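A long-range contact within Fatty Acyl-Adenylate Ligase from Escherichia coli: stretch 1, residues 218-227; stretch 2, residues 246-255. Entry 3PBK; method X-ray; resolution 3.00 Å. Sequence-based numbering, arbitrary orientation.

Stretch 1 218-227: DRCVSWLPFY
Stretch 2, residues 246-255: VDYLRTQDFA

Two neighbouring strands, 220-222 and 246-248, run parallel with their axes 16° apart and 4.6 Å at closest approach. The register pairs Cys220 with Val246 (CA to CA 4.4 Å), Val221 with Asp247 (CA to CA 4.8 Å) and Ser222 with Tyr248 (CA to CA 5.0 Å). Backbone angles are extended, from phi/psi -87/152 at Cys220 to -137/143 at Ser222, and -147/149, -119/130 and -109/145 for Val246 to Tyr248. Asp247 bonds to both flanking partners, as parallel pairing requires: its N donates to Cys220 O (2.9 Å) and its O accepts from Ser222 N (2.9 Å). Leu249 N then donates to Ser222 O (2.9 Å), continuing the ladder. The same carbonyls receive CA-H contacts, Val246 CA to Cys220 O and Tyr248 CA to Ser222 O, each 3.2 Å.

Beyond the strands the first chain turns at Trp223 (phi/psi -116/3), then extends through Leu224 (-69/151) and Pro225 (-76/145). Ser222, chi1 t, braces this turn by accepting Leu224 N at OG (3.0 Å). The second chain passes through Leu249 (-108/160) and Arg250 (-78/149), the N-cap residue, into a helix beginning at Thr251 (-65/-40). Thr251, chi1 m, donates OG1 to Trp223 O (2.9 Å), tying the helix start to the turn. Pro225 N also lies 3.1 Å from Thr251 OG1, but proline has no hydrogen to share and the pair is packing alone.

Cys220, Ser222, Val246 and Tyr248 point to one face of the sheet, Val221 and Asp247 to the other. On the first face, Cys220 CB (chi1 m) packs against Val246 CG2 (chi1 p) at 3.5 Å, small apolar groups suited to the close spacing. Phe226 (chi1 m, chi2 -28°) sets its edge against the face of Tyr248 (chi1 m, chi2 113°): CZ to CZ is 3.6 Å, centroids are 5.0 Å apart and planes are perpendicular. Tyr248 OH is hydrogen-bonded elsewhere in the structure, so its polar end is satisfied despite burial.

Arg219 (chi1 148°, chi2 t, chi3 m) reaches Asp247 (chi1 m), whose OD2 lies near the guanidinium plane, in a salt bridge of 2.6 Å to NH1; the opposite charges compensate one another.

Trp223 (chi1 p, chi2 -100°) loses the largest area, 128 Å² of a summed 754 Å². Its five-membered ring stacks face to face on Phe254 (chi1 t, chi2 82°), centroids 3.7 Å apart and planes at 10°, while Trp223 CB meets Leu249 CB at 3.8 Å.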

# COMPACT_ATOMS: atom_id res chain seq x y z
N ASP A 218 22.59 -5.56 -3.05
CA ASP A 218 21.29 -5.63 -2.38
C ASP A 218 20.36 -6.59 -3.12
O ASP A 218 20.50 -6.81 -4.33
CB ASP A 218 20.62 -4.25 -2.30
CG ASP A 218 20.92 -3.52 -0.99
OD1 ASP A 218 21.56 -4.12 -0.10
OD2 ASP A 218 20.51 -2.34 -0.85
N ARG A 219 19.43 -7.17 -2.39
CA ARG A 219 18.46 -8.08 -2.98
C ARG A 219 17.14 -8.01 -2.24
O ARG A 219 17.10 -8.21 -1.02
CB ARG A 219 19.00 -9.50 -2.95
CG ARG A 219 17.91 -10.53 -2.81
CD ARG A 219 18.51 -11.90 -2.78
NE ARG A 219 18.83 -12.36 -4.12
CZ ARG A 219 18.25 -13.41 -4.67
NH1 ARG A 219 17.36 -14.07 -3.96
NH2 ARG A 219 18.56 -13.79 -5.91
N CYS A 220 16.07 -7.74 -2.98
CA CYS A 220 14.74 -7.52 -2.40
C CYS A 220 13.90 -8.78 -2.16
O CYS A 220 14.03 -9.78 -2.86
CB CYS A 220 13.95 -6.56 -3.28
SG CYS A 220 14.92 -5.16 -3.80
N VAL A 221 13.01 -8.69 -1.17
CA VAL A 221 12.10 -9.77 -0.83
C VAL A 221 10.73 -9.16 -0.58
O VAL A 221 10.61 -8.25 0.23
CB VAL A 221 12.58 -10.51 0.44
CG1 VAL A 221 11.59 -11.60 0.84
CG2 VAL A 221 13.97 -11.09 0.24
N SER A 222 9.71 -9.64 -1.28
CA SER A 222 8.36 -9.11 -1.08
C SER A 222 7.32 -10.21 -1.03
O SER A 222 7.41 -11.21 -1.74
CB SER A 222 8.00 -8.12 -2.18
OG SER A 222 6.60 -7.91 -2.24
N TRP A 223 6.32 -10.03 -0.18
CA TRP A 223 5.15 -10.89 -0.19
C TRP A 223 3.92 -10.06 -0.57
O TRP A 223 2.81 -10.58 -0.62
CB TRP A 223 4.97 -11.61 1.15
CG TRP A 223 4.92 -10.71 2.34
CD1 TRP A 223 5.94 -10.44 3.21
CD2 TRP A 223 3.80 -9.93 2.78
NE1 TRP A 223 5.52 -9.55 4.16
CE2 TRP A 223 4.21 -9.22 3.92
CE3 TRP A 223 2.49 -9.77 2.32
CZ2 TRP A 223 3.36 -8.36 4.61
CZ3 TRP A 223 1.65 -8.92 3.01
CH2 TRP A 223 2.08 -8.23 4.14
N LEU A 224 4.14 -8.78 -0.85
CA LEU A 224 3.05 -7.85 -1.17
C LEU A 224 2.40 -8.14 -2.52
O LEU A 224 3.05 -8.65 -3.44
CB LEU A 224 3.57 -6.42 -1.18
CG LEU A 224 4.35 -6.02 0.06
CD1 LEU A 224 5.19 -4.79 -0.22
CD2 LEU A 224 3.41 -5.78 1.21
N PRO A 225 1.12 -7.80 -2.65
CA PRO A 225 0.36 -8.05 -3.89
C PRO A 225 0.75 -7.05 -4.96
O PRO A 225 1.01 -5.89 -4.62
CB PRO A 225 -1.09 -7.79 -3.47
CG PRO A 225 -1.07 -7.49 -1.99
CD PRO A 225 0.31 -7.08 -1.65
N PHE A 226 0.77 -7.46 -6.22
CA PHE A 226 1.06 -6.51 -7.29
C PHE A 226 -0.10 -5.56 -7.50
O PHE A 226 0.04 -4.53 -8.15
CB PHE A 226 1.44 -7.23 -8.60
CG PHE A 226 2.77 -7.93 -8.55
CD1 PHE A 226 3.78 -7.47 -7.72
CD2 PHE A 226 3.02 -9.04 -9.33
CE1 PHE A 226 5.00 -8.11 -7.67
CE2 PHE A 226 4.24 -9.67 -9.29
CZ PHE A 226 5.22 -9.21 -8.46
N TYR A 227 -1.25 -5.90 -6.93
CA TYR A 227 -2.43 -5.07 -7.12
C TYR A 227 -2.47 -3.90 -6.14
O TYR A 227 -3.19 -2.93 -6.38
CB TYR A 227 -3.74 -5.88 -7.09
CG TYR A 227 -3.97 -6.73 -5.86
CD1 TYR A 227 -4.30 -6.14 -4.65
CD2 TYR A 227 -3.88 -8.12 -5.91
CE1 TYR A 227 -4.52 -6.92 -3.51
CE2 TYR A 227 -4.09 -8.90 -4.78
CZ TYR A 227 -4.42 -8.30 -3.58
OH TYR A 227 -4.63 -9.05 -2.44
N VAL A 246 14.94 -9.90 -7.09
CA VAL A 246 13.91 -9.91 -6.06
C VAL A 246 13.28 -11.29 -5.93
O VAL A 246 13.20 -12.03 -6.90
CB VAL A 246 12.82 -8.86 -6.36
CG1 VAL A 246 12.01 -9.28 -7.56
CG2 VAL A 246 11.93 -8.66 -5.16
N ASP A 247 12.84 -11.64 -4.72
CA ASP A 247 12.14 -12.90 -4.46
C ASP A 247 10.74 -12.64 -3.94
O ASP A 247 10.57 -11.89 -2.98
CB ASP A 247 12.89 -13.71 -3.41
CG ASP A 247 14.37 -13.72 -3.63
OD1 ASP A 247 14.79 -13.63 -4.80
OD2 ASP A 247 15.12 -13.82 -2.63
N TYR A 248 9.75 -13.29 -4.53
CA TYR A 248 8.37 -13.10 -4.12
C TYR A 248 7.77 -14.28 -3.39
O TYR A 248 8.07 -15.43 -3.70
CB TYR A 248 7.48 -12.85 -5.32
CG TYR A 248 7.92 -11.70 -6.16
CD1 TYR A 248 8.40 -11.91 -7.45
CD2 TYR A 248 7.87 -10.41 -5.68
CE1 TYR A 248 8.81 -10.85 -8.23
CE2 TYR A 248 8.27 -9.35 -6.45
CZ TYR A 248 8.74 -9.57 -7.73
OH TYR A 248 9.14 -8.50 -8.50
N LEU A 249 6.91 -13.98 -2.42
CA LEU A 249 5.93 -14.93 -1.92
C LEU A 249 4.56 -14.49 -2.41
O LEU A 249 4.36 -13.33 -2.79
CB LEU A 249 5.95 -14.99 -0.39
CG LEU A 249 7.08 -15.77 0.28
CD1 LEU A 249 7.01 -15.66 1.79
CD2 LEU A 249 7.05 -17.23 -0.12
N ARG A 250 3.61 -15.41 -2.43
CA ARG A 250 2.24 -15.00 -2.73
C ARG A 250 1.67 -14.37 -1.47
O ARG A 250 2.06 -14.74 -0.36
CB ARG A 250 1.40 -16.19 -3.20
CG ARG A 250 1.88 -16.79 -4.51
CD ARG A 250 0.89 -17.78 -5.07
NE ARG A 250 1.20 -19.16 -4.73
CZ ARG A 250 2.22 -19.85 -5.24
NH1 ARG A 250 3.05 -19.27 -6.11
NH2 ARG A 250 2.43 -21.12 -4.88
N THR A 251 0.78 -13.41 -1.62
CA THR A 251 0.30 -12.67 -0.46
C THR A 251 -0.47 -13.59 0.47
O THR A 251 -0.34 -13.49 1.68
CB THR A 251 -0.59 -11.51 -0.86
OG1 THR A 251 0.15 -10.62 -1.71
CG2 THR A 251 -1.03 -10.75 0.37
N GLN A 252 -1.27 -14.47 -0.12
CA GLN A 252 -2.07 -15.42 0.66
C GLN A 252 -1.19 -16.42 1.42
O GLN A 252 -1.49 -16.77 2.56
CB GLN A 252 -3.10 -16.14 -0.22
CG GLN A 252 -2.58 -16.56 -1.61
CD GLN A 252 -2.65 -15.45 -2.70
OE1 GLN A 252 -2.32 -14.27 -2.46
NE2 GLN A 252 -3.08 -15.85 -3.91
N ASP A 253 -0.10 -16.85 0.79
CA ASP A 253 0.83 -17.78 1.42
C ASP A 253 1.49 -17.19 2.65
O ASP A 253 1.69 -17.88 3.65
CB ASP A 253 1.90 -18.24 0.43
CG ASP A 253 1.36 -19.16 -0.64
OD1 ASP A 253 0.32 -19.82 -0.39
OD2 ASP A 253 1.98 -19.23 -1.72
N PHE A 254 1.87 -15.92 2.58
CA PHE A 254 2.37 -15.23 3.75
C PHE A 254 1.30 -15.16 4.83
O PHE A 254 1.56 -15.49 5.99
CB PHE A 254 2.86 -13.82 3.40
CG PHE A 254 2.96 -12.90 4.58
CD1 PHE A 254 4.06 -12.93 5.41
CD2 PHE A 254 1.93 -12.00 4.87
CE1 PHE A 254 4.16 -12.09 6.51
CE2 PHE A 254 2.02 -11.16 5.96
CZ PHE A 254 3.13 -11.19 6.79
N ALA A 255 0.10 -14.74 4.46
CA ALA A 255 -1.01 -14.61 5.41
C ALA A 255 -1.18 -15.87 6.25
O ALA A 255 -1.52 -15.79 7.43
CB ALA A 255 -2.29 -14.29 4.68